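Local coordinates for CDC25-like phosphatase YCH1 (Saccharomyces cerevisiae, PDB 3FS5), which dephosphorylates proteins as a small phosphatase of the Cdc25 type, built on a single rhodanese-like domain, at residues V9-W20 and L118-W128. Residues are numbered along the deposited sequence; the frame is centred on the assembly and turned at random.
Sequences VKYLDPTELHRW and LWVLRGGFSRW
The indole of Trp119 is filled on both faces: CB of Lys10 sits over its six-membered ring, 3.8 Å from the centroid in a CH-pi contact, while Trp20 brings an edge to the opposite face. That pair is T-shaped, its planes 85° apart and Trp20 CH2 3.9 Å from Trp119 CE2; the backbone O of Tyr11 lies at the indole's edge. On the other side of the sheet, Val120 lies over one face of the Tyr11 ring, its branched CB making an off-centre CH-pi contact. The extended chain of Arg122 brings its guanidinium, its plane 17° from that of the Tyr11 ring, toward the CB end, so that Tyr11 CB and CD2 lie over its face, CD2 3.5 Å from Arg122 NH2. Its NE still gives a hydrogen bond to a water, which reaches Asp13 OD2 only weakly.

Between these two layers of side chains, strands 10-12 and 118-121 run parallel, joined by four backbone bonds from Lys10 N to Leu118 O through to Arg122 N to Leu12 O. Strand 10-12 forms one edge of the five-stranded parallel sheet of the rhodanese fold, which Cdc25 phosphatases share, and 118-121 is its neighbour.

Both chains then turn into helices. Gly123 takes the third position of the type II turn from Leu121 to Gly124, where a CB would jam against the preceding carbonyl O; Gly124, also at positive phi, leads into the helix. Pro14, its ring fixing phi and needing no N-H donor in the first turn, opens helix 14-23 and offers its CD to a face of the Arg127 guanidinium, whose NH1 forms a long salt bridge with Asp13 OD2 (3.5 Å). Trp128 meets Leu17 CD2 with CZ3 (3.8 Å), and its NE1 is hydrogen-bonded to Thr139 OG1.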
ATOM      1  N   VAL A   9       1.420   3.790 -12.651  1.00 23.22           N
ATOM      2  CA  VAL A   9       0.856   3.770 -11.310  1.00 22.46           C
ATOM      3  C   VAL A   9      -0.662   3.885 -11.391  1.00 23.31           C
ATOM      4  O   VAL A   9      -1.194   4.870 -11.917  1.00 23.18           O
ATOM      5  CB  VAL A   9       1.414   4.933 -10.463  1.00 22.59           C
ATOM      6  CG1 VAL A   9       0.791   4.920  -9.069  1.00 22.35           C
ATOM      7  CG2 VAL A   9       2.932   4.824 -10.378  1.00 21.07           C
ATOM      8  N   LYS A  10      -1.346   2.866 -10.874  1.00 21.45           N
ATOM      9  CA  LYS A  10      -2.807   2.815 -10.874  1.00 23.43           C
ATOM     10  C   LYS A  10      -3.381   3.229  -9.521  1.00 22.06           C
ATOM     11  O   LYS A  10      -2.670   3.239  -8.518  1.00 21.26           O
ATOM     12  CB  LYS A  10      -3.283   1.399 -11.205  1.00 26.34           C
ATOM     13  CG  LYS A  10      -2.915   0.918 -12.598  1.00 32.17           C
ATOM     14  CD  LYS A  10      -3.656   1.701 -13.660  1.00 37.18           C
ATOM     15  CE  LYS A  10      -4.199   0.766 -14.728  1.00 41.14           C
ATOM     16  NZ  LYS A  10      -5.129  -0.239 -14.126  1.00 43.80           N
ATOM     17  N   TYR A  11      -4.671   3.555  -9.504  1.00 19.27           N
ATOM     18  CA  TYR A  11      -5.346   3.980  -8.284  1.00 21.07           C
ATOM     19  C   TYR A  11      -6.512   3.080  -7.926  1.00 21.30           C
ATOM     20  O   TYR A  11      -7.277   2.653  -8.789  1.00 21.40           O
ATOM     21  CB  TYR A  11      -5.813   5.434  -8.411  1.00 20.12           C
ATOM     22  CG  TYR A  11      -4.658   6.395  -8.408  1.00 22.02           C
ATOM     23  CD1 TYR A  11      -3.783   6.467  -9.493  1.00 23.80           C
ATOM     24  CD2 TYR A  11      -4.387   7.182  -7.291  1.00 24.08           C
ATOM     25  CE1 TYR A  11      -2.659   7.296  -9.461  1.00 23.91           C
ATOM     26  CE2 TYR A  11      -3.272   8.012  -7.249  1.00 24.42           C
ATOM     27  CZ  TYR A  11      -2.414   8.062  -8.335  1.00 26.15           C
ATOM     28  OH  TYR A  11      -1.308   8.879  -8.288  1.00 29.03           O
ATOM     29  N   LEU A  12      -6.636   2.806  -6.634  1.00 21.72           N
ATOM     30  CA  LEU A  12      -7.658   1.916  -6.115  1.00 23.93           C
ATOM     31  C   LEU A  12      -8.544   2.600  -5.071  1.00 23.76           C
ATOM     32  O   LEU A  12      -8.064   3.409  -4.274  1.00 22.04           O
ATOM     33  CB  LEU A  12      -6.955   0.707  -5.482  1.00 25.69           C
ATOM     34  CG  LEU A  12      -7.731  -0.543  -5.078  1.00 29.66           C
ATOM     35  CD1 LEU A  12      -8.257  -1.238  -6.323  1.00 29.32           C
ATOM     36  CD2 LEU A  12      -6.816  -1.478  -4.310  1.00 29.27           C
ATOM     37  N   ASP A  13      -9.834   2.268  -5.077  1.00 22.50           N
ATOM     38  CA  ASP A  13     -10.772   2.816  -4.100  1.00 24.39           C
ATOM     39  C   ASP A  13     -10.816   1.860  -2.912  1.00 21.65           C
ATOM     40  O   ASP A  13     -10.582   0.662  -3.069  1.00 20.22           O
ATOM     41  CB  ASP A  13     -12.179   2.939  -4.700  1.00 30.33           C
ATOM     42  CG  ASP A  13     -12.378   4.225  -5.490  1.00 34.43           C
ATOM     43  OD1 ASP A  13     -13.327   4.274  -6.300  1.00 38.53           O
ATOM     44  OD2 ASP A  13     -11.607   5.190  -5.295  1.00 36.19           O
ATOM     45  N   PRO A  14     -11.124   2.376  -1.712  1.00 21.17           N
ATOM     46  CA  PRO A  14     -11.206   1.582  -0.482  1.00 21.54           C
ATOM     47  C   PRO A  14     -12.131   0.369  -0.614  1.00 21.95           C
ATOM     48  O   PRO A  14     -11.827  -0.709  -0.100  1.00 20.05           O
ATOM     49  CB  PRO A  14     -11.738   2.585   0.545  1.00 23.15           C
ATOM     50  CG  PRO A  14     -11.227   3.891   0.040  1.00 25.49           C
ATOM     51  CD  PRO A  14     -11.438   3.790  -1.443  1.00 23.25           C
ATOM     52  N   THR A  15     -13.263   0.555  -1.292  1.00 21.93           N
ATOM     53  CA  THR A  15     -14.228  -0.526  -1.479  1.00 21.80           C
ATOM     54  C   THR A  15     -13.638  -1.699  -2.259  1.00 20.54           C
ATOM     55  O   THR A  15     -13.968  -2.851  -1.988  1.00 19.72           O
ATOM     56  CB  THR A  15     -15.514  -0.031  -2.204  1.00 24.34           C
ATOM     57  OG1 THR A  15     -15.166   0.576  -3.454  1.00 26.01           O
ATOM     58  CG2 THR A  15     -16.248   0.987  -1.347  1.00 24.97           C
ATOM     59  N   GLU A  16     -12.767  -1.419  -3.227  1.00 20.81           N
ATOM     60  CA  GLU A  16     -12.162  -2.501  -3.998  1.00 20.73           C
ATOM     61  C   GLU A  16     -11.081  -3.226  -3.193  1.00 20.88           C
ATOM     62  O   GLU A  16     -10.953  -4.443  -3.287  1.00 20.71           O
ATOM     63  CB  GLU A  16     -11.580  -1.988  -5.320  1.00 25.52           C
ATOM     64  CG  GLU A  16     -11.072  -3.124  -6.207  1.00 34.37           C
ATOM     65  CD  GLU A  16     -10.949  -2.748  -7.677  1.00 39.49           C
ATOM     66  OE1 GLU A  16     -10.635  -3.650  -8.487  1.00 42.21           O
ATOM     67  OE2 GLU A  16     -11.164  -1.564  -8.023  1.00 41.52           O
ATOM     68  N   LEU A  17     -10.301  -2.491  -2.404  1.00 18.32           N
ATOM     69  CA  LEU A  17      -9.275  -3.136  -1.589  1.00 17.80           C
ATOM     70  C   LEU A  17      -9.961  -4.030  -0.563  1.00 17.75           C
ATOM     71  O   LEU A  17      -9.525  -5.149  -0.308  1.00 16.87           O
ATOM     72  CB  LEU A  17      -8.408  -2.102  -0.858  1.00 16.37           C
ATOM     73  CG  LEU A  17      -7.416  -2.683   0.159  1.00 16.35           C
ATOM     74  CD1 LEU A  17      -6.504  -3.703  -0.521  1.00 15.57           C
ATOM     75  CD2 LEU A  17      -6.593  -1.555   0.779  1.00 16.97           C
ATOM     76  N   HIS A  18     -11.042  -3.529   0.020  1.00 16.83           N
ATOM     77  CA  HIS A  18     -11.773  -4.294   1.017  1.00 18.51           C
ATOM     78  C   HIS A  18     -12.262  -5.608   0.417  1.00 17.32           C
ATOM     79  O   HIS A  18     -12.232  -6.647   1.071  1.00 17.87           O
ATOM     80  CB  HIS A  18     -12.955  -3.471   1.549  1.00 19.08           C
ATOM     81  CG  HIS A  18     -13.844  -4.233   2.479  1.00 21.96           C
ATOM     82  ND1 HIS A  18     -14.928  -4.961   2.040  1.00 23.55           N
ATOM     83  CD2 HIS A  18     -13.781  -4.421   3.818  1.00 24.14           C
ATOM     84  CE1 HIS A  18     -15.494  -5.566   3.067  1.00 24.73           C
ATOM     85  NE2 HIS A  18     -14.818  -5.255   4.158  1.00 25.38           N
ATOM     86  N   ARG A  19     -12.704  -5.563  -0.833  1.00 17.61           N
ATOM     87  CA  ARG A  19     -13.181  -6.763  -1.505  1.00 19.55           C
ATOM     88  C   ARG A  19     -12.016  -7.741  -1.668  1.00 19.82           C
ATOM     89  O   ARG A  19     -12.163  -8.937  -1.413  1.00 20.65           O
ATOM     90  CB  ARG A  19     -13.775  -6.407  -2.870  1.00 22.09           C
ATOM     91  CG  ARG A  19     -14.427  -7.581  -3.581  1.00 28.19           C
ATOM     92  CD  ARG A  19     -15.074  -7.157  -4.897  1.00 32.93           C
ATOM     93  NE  ARG A  19     -15.538  -8.315  -5.661  1.00 40.95           N
ATOM     94  CZ  ARG A  19     -16.635  -9.019  -5.386  1.00 44.00           C
ATOM     95  NH1 ARG A  19     -16.961 -10.059  -6.146  1.00 44.59           N
ATOM     96  NH2 ARG A  19     -17.415  -8.678  -4.365  1.00 45.78           N
ATOM     97  N   TRP A  20     -10.856  -7.230  -2.080  1.00 17.13           N
ATOM     98  CA  TRP A  20      -9.669  -8.071  -2.245  1.00 18.54           C
ATOM     99  C   TRP A  20      -9.294  -8.740  -0.927  1.00 17.72           C
ATOM    100  O   TRP A  20      -8.856  -9.892  -0.901  1.00 16.46           O
ATOM    101  CB  TRP A  20      -8.465  -7.238  -2.704  1.00 17.22           C
ATOM    102  CG  TRP A  20      -8.535  -6.717  -4.104  1.00 18.29           C
ATOM    103  CD1 TRP A  20      -9.593  -6.791  -4.967  1.00 17.77           C
ATOM    104  CD2 TRP A  20      -7.491  -6.029  -4.804  1.00 18.79           C
ATOM    105  NE1 TRP A  20      -9.268  -6.190  -6.162  1.00 17.79           N
ATOM    106  CE2 TRP A  20      -7.985  -5.714  -6.088  1.00 17.96           C
ATOM    107  CE3 TRP A  20      -6.184  -5.649  -4.470  1.00 19.30           C
ATOM    108  CZ2 TRP A  20      -7.217  -5.037  -7.041  1.00 19.98           C
ATOM    109  CZ3 TRP A  20      -5.419  -4.975  -5.423  1.00 21.31           C
ATOM    110  CH2 TRP A  20      -5.942  -4.677  -6.691  1.00 17.98           C
ATOM    111  N   LEU A 118       1.667  -1.657  -9.604  1.00 16.13           N
ATOM    112  CA  LEU A 118       1.677  -0.676  -8.527  1.00 18.17           C
ATOM    113  C   LEU A 118       0.385   0.115  -8.404  1.00 17.12           C
ATOM    114  O   LEU A 118      -0.128   0.637  -9.394  1.00 16.85           O
ATOM    115  CB  LEU A 118       2.853   0.286  -8.717  1.00 18.42           C
ATOM    116  CG  LEU A 118       4.229  -0.375  -8.815  1.00 23.80           C
ATOM    117  CD1 LEU A 118       5.295   0.696  -9.032  1.00 24.94           C
ATOM    118  CD2 LEU A 118       4.516  -1.167  -7.542  1.00 21.04           C
ATOM    119  N   TRP A 119      -0.125   0.201  -7.178  1.00 15.35           N
ATOM    120  CA  TRP A 119      -1.351   0.940  -6.897  1.00 14.25           C
ATOM    121  C   TRP A 119      -1.191   1.920  -5.741  1.00 15.35           C
ATOM    122  O   TRP A 119      -0.318   1.762  -4.879  1.00 17.65           O
ATOM    123  CB  TRP A 119      -2.496   0.002  -6.500  1.00 14.71           C
ATOM    124  CG  TRP A 119      -2.806  -1.106  -7.447  1.00 15.89           C
ATOM    125  CD1 TRP A 119      -2.129  -2.283  -7.588  1.00 15.94           C
ATOM    126  CD2 TRP A 119      -3.906  -1.160  -8.356  1.00 19.05           C
ATOM    127  NE1 TRP A 119      -2.745  -3.073  -8.530  1.00 18.09           N
ATOM    128  CE2 TRP A 119      -3.839  -2.406  -9.019  1.00 19.16           C
ATOM    129  CE3 TRP A 119      -4.946  -0.277  -8.674  1.00 18.01           C
ATOM    130  CZ2 TRP A 119      -4.774  -2.793  -9.983  1.00 19.66           C
ATOM    131  CZ3 TRP A 119      -5.878  -0.662  -9.631  1.00 21.87           C
ATOM    132  CH2 TRP A 119      -5.785  -1.911 -10.275  1.00 23.23           C
ATOM    133  N   VAL A 120      -2.060   2.924  -5.729  1.00 14.14           N
ATOM    134  CA  VAL A 120      -2.122   3.905  -4.654  1.00 14.82           C
ATOM    135  C   VAL A 120      -3.582   3.880  -4.198  1.00 15.92           C
ATOM    136  O   VAL A 120      -4.499   3.910  -5.024  1.00 15.95           O
ATOM    137  CB  VAL A 120      -1.785   5.333  -5.127  1.00 15.82           C
ATOM    138  CG1 VAL A 120      -2.054   6.329  -3.995  1.00 13.07           C
ATOM    139  CG2 VAL A 120      -0.324   5.414  -5.557  1.00 14.90           C
ATOM    140  N   LEU A 121      -3.796   3.804  -2.891  1.00 14.64           N
ATOM    141  CA  LEU A 121      -5.144   3.784  -2.342  1.00 15.37           C
ATOM    142  C   LEU A 121      -5.674   5.215  -2.238  1.00 16.70           C
ATOM    143  O   LEU A 121      -5.176   6.011  -1.437  1.00 13.68           O
ATOM    144  CB  LEU A 121      -5.129   3.134  -0.955  1.00 16.64           C
ATOM    145  CG  LEU A 121      -6.447   3.099  -0.179  1.00 17.29           C
ATOM    146  CD1 LEU A 121      -7.469   2.234  -0.924  1.00 18.60           C
ATOM    147  CD2 LEU A 121      -6.195   2.549   1.215  1.00 18.69           C
ATOM    148  N   ARG A 122      -6.681   5.539  -3.046  1.00 15.87           N
ATOM    149  CA  ARG A 122      -7.252   6.885  -3.028  1.00 18.54           C
ATOM    150  C   ARG A 122      -7.825   7.242  -1.662  1.00 18.36           C
ATOM    151  O   ARG A 122      -8.612   6.485  -1.092  1.00 17.75           O
ATOM    152  CB  ARG A 122      -8.363   7.027  -4.083  1.00 19.16           C
ATOM    153  CG  ARG A 122      -7.889   7.051  -5.536  1.00 21.59           C
ATOM    154  CD  ARG A 122      -9.016   7.531  -6.458  1.00 24.67           C
ATOM    155  NE  ARG A 122      -8.662   7.499  -7.878  1.00 26.60           N
ATOM    156  CZ  ARG A 122      -7.784   8.315  -8.461  1.00 27.70           C
ATOM    157  NH1 ARG A 122      -7.539   8.198  -9.758  1.00 26.41           N
ATOM    158  NH2 ARG A 122      -7.152   9.246  -7.755  1.00 24.74           N
ATOM    159  N   GLY A 123      -7.419   8.393  -1.138  1.00 18.85           N
ATOM    160  CA  GLY A 123      -7.945   8.839   0.140  1.00 18.48           C
ATOM    161  C   GLY A 123      -7.123   8.510   1.372  1.00 18.07           C
ATOM    162  O   GLY A 123      -7.376   9.064   2.438  1.00 18.31           O
ATOM    163  N   GLY A 124      -6.158   7.604   1.236  1.00 16.15           N
ATOM    164  CA  GLY A 124      -5.312   7.242   2.359  1.00 17.88           C
ATOM    165  C   GLY A 124      -6.055   6.561   3.489  1.00 19.16           C
ATOM    166  O   GLY A 124      -7.222   6.170   3.343  1.00 16.88           O
ATOM    167  N   PHE A 125      -5.387   6.426   4.631  1.00 18.50           N
ATOM    168  CA  PHE A 125      -6.006   5.770   5.768  1.00 19.06           C
ATOM    169  C   PHE A 125      -7.198   6.554   6.289  1.00 19.30           C
ATOM    170  O   PHE A 125      -8.126   5.974   6.834  1.00 20.30           O
ATOM    171  CB  PHE A 125      -5.004   5.563   6.904  1.00 16.43           C
ATOM    172  CG  PHE A 125      -5.522   4.667   7.991  1.00 17.59           C
ATOM    173  CD1 PHE A 125      -5.703   3.308   7.752  1.00 14.61           C
ATOM    174  CD2 PHE A 125      -5.900   5.191   9.227  1.00 14.75           C
ATOM    175  CE1 PHE A 125      -6.259   2.484   8.722  1.00 16.85           C
ATOM    176  CE2 PHE A 125      -6.461   4.374  10.209  1.00 15.97           C
ATOM    177  CZ  PHE A 125      -6.642   3.016   9.954  1.00 18.79           C
ATOM    178  N   SER A 126      -7.163   7.871   6.127  1.00 19.04           N
ATOM    179  CA  SER A 126      -8.256   8.713   6.583  1.00 21.47           C
ATOM    180  C   SER A 126      -9.586   8.310   5.944  1.00 20.79           C
ATOM    181  O   SER A 126     -10.598   8.198   6.636  1.00 22.32           O
ATOM    182  CB  SER A 126      -7.961  10.180   6.278  1.00 23.64           C
ATOM    183  OG  SER A 126      -8.999  11.007   6.770  1.00 29.23           O
ATOM    184  N   ARG A 127      -9.601   8.085   4.633  1.00 21.75           N
ATOM    185  CA  ARG A 127     -10.851   7.689   3.997  1.00 22.37           C
ATOM    186  C   ARG A 127     -11.168   6.257   4.395  1.00 22.11           C
ATOM    187  O   ARG A 127     -12.323   5.911   4.643  1.00 19.86           O
ATOM    188  CB  ARG A 127     -10.786   7.788   2.470  1.00 24.17           C
ATOM    189  CG  ARG A 127     -12.171   8.041   1.882  1.00 32.58           C
ATOM    190  CD  ARG A 127     -12.517   7.187   0.674  1.00 36.72           C
ATOM    191  NE  ARG A 127     -11.852   7.620  -0.548  1.00 42.11           N
ATOM    192  CZ  ARG A 127     -12.260   7.293  -1.773  1.00 43.24           C
ATOM    193  NH1 ARG A 127     -11.592   7.726  -2.835  1.00 42.79           N
ATOM    194  NH2 ARG A 127     -13.346   6.548  -1.940  1.00 44.16           N
ATOM    195  N   TRP A 128     -10.133   5.424   4.463  1.00 20.00           N
ATOM    196  CA  TRP A 128     -10.314   4.031   4.845  1.00 21.02           C
ATOM    197  C   TRP A 128     -11.054   3.890   6.176  1.00 20.18           C
ATOM    198  O   TRP A 128     -12.066   3.194   6.255  1.00 18.42           O
ATOM    199  CB  TRP A 128      -8.958   3.324   4.939  1.00 19.70           C
ATOM    200  CG  TRP A 128      -9.052   1.894   5.393  1.00 19.57           C
ATOM    201  CD1 TRP A 128      -8.940   1.429   6.670  1.00 18.81           C
ATOM    202  CD2 TRP A 128      -9.317   0.751   4.571  1.00 19.42           C
ATOM    203  NE1 TRP A 128      -9.119   0.067   6.697  1.00 18.12           N
ATOM    204  CE2 TRP A 128      -9.352  -0.375   5.422  1.00 19.53           C
ATOM    205  CE3 TRP A 128      -9.532   0.569   3.197  1.00 20.45           C
ATOM    206  CZ2 TRP A 128      -9.592  -1.671   4.945  1.00 20.81           C
ATOM    207  CZ3 TRP A 128      -9.772  -0.720   2.721  1.00 20.26           C
ATOM    208  CH2 TRP A 128      -9.800  -1.822   3.597  1.00 19.36           C
TER
HETATM  209  O   HOH W   1      -9.904   5.289  -8.322  1.00 49.94           O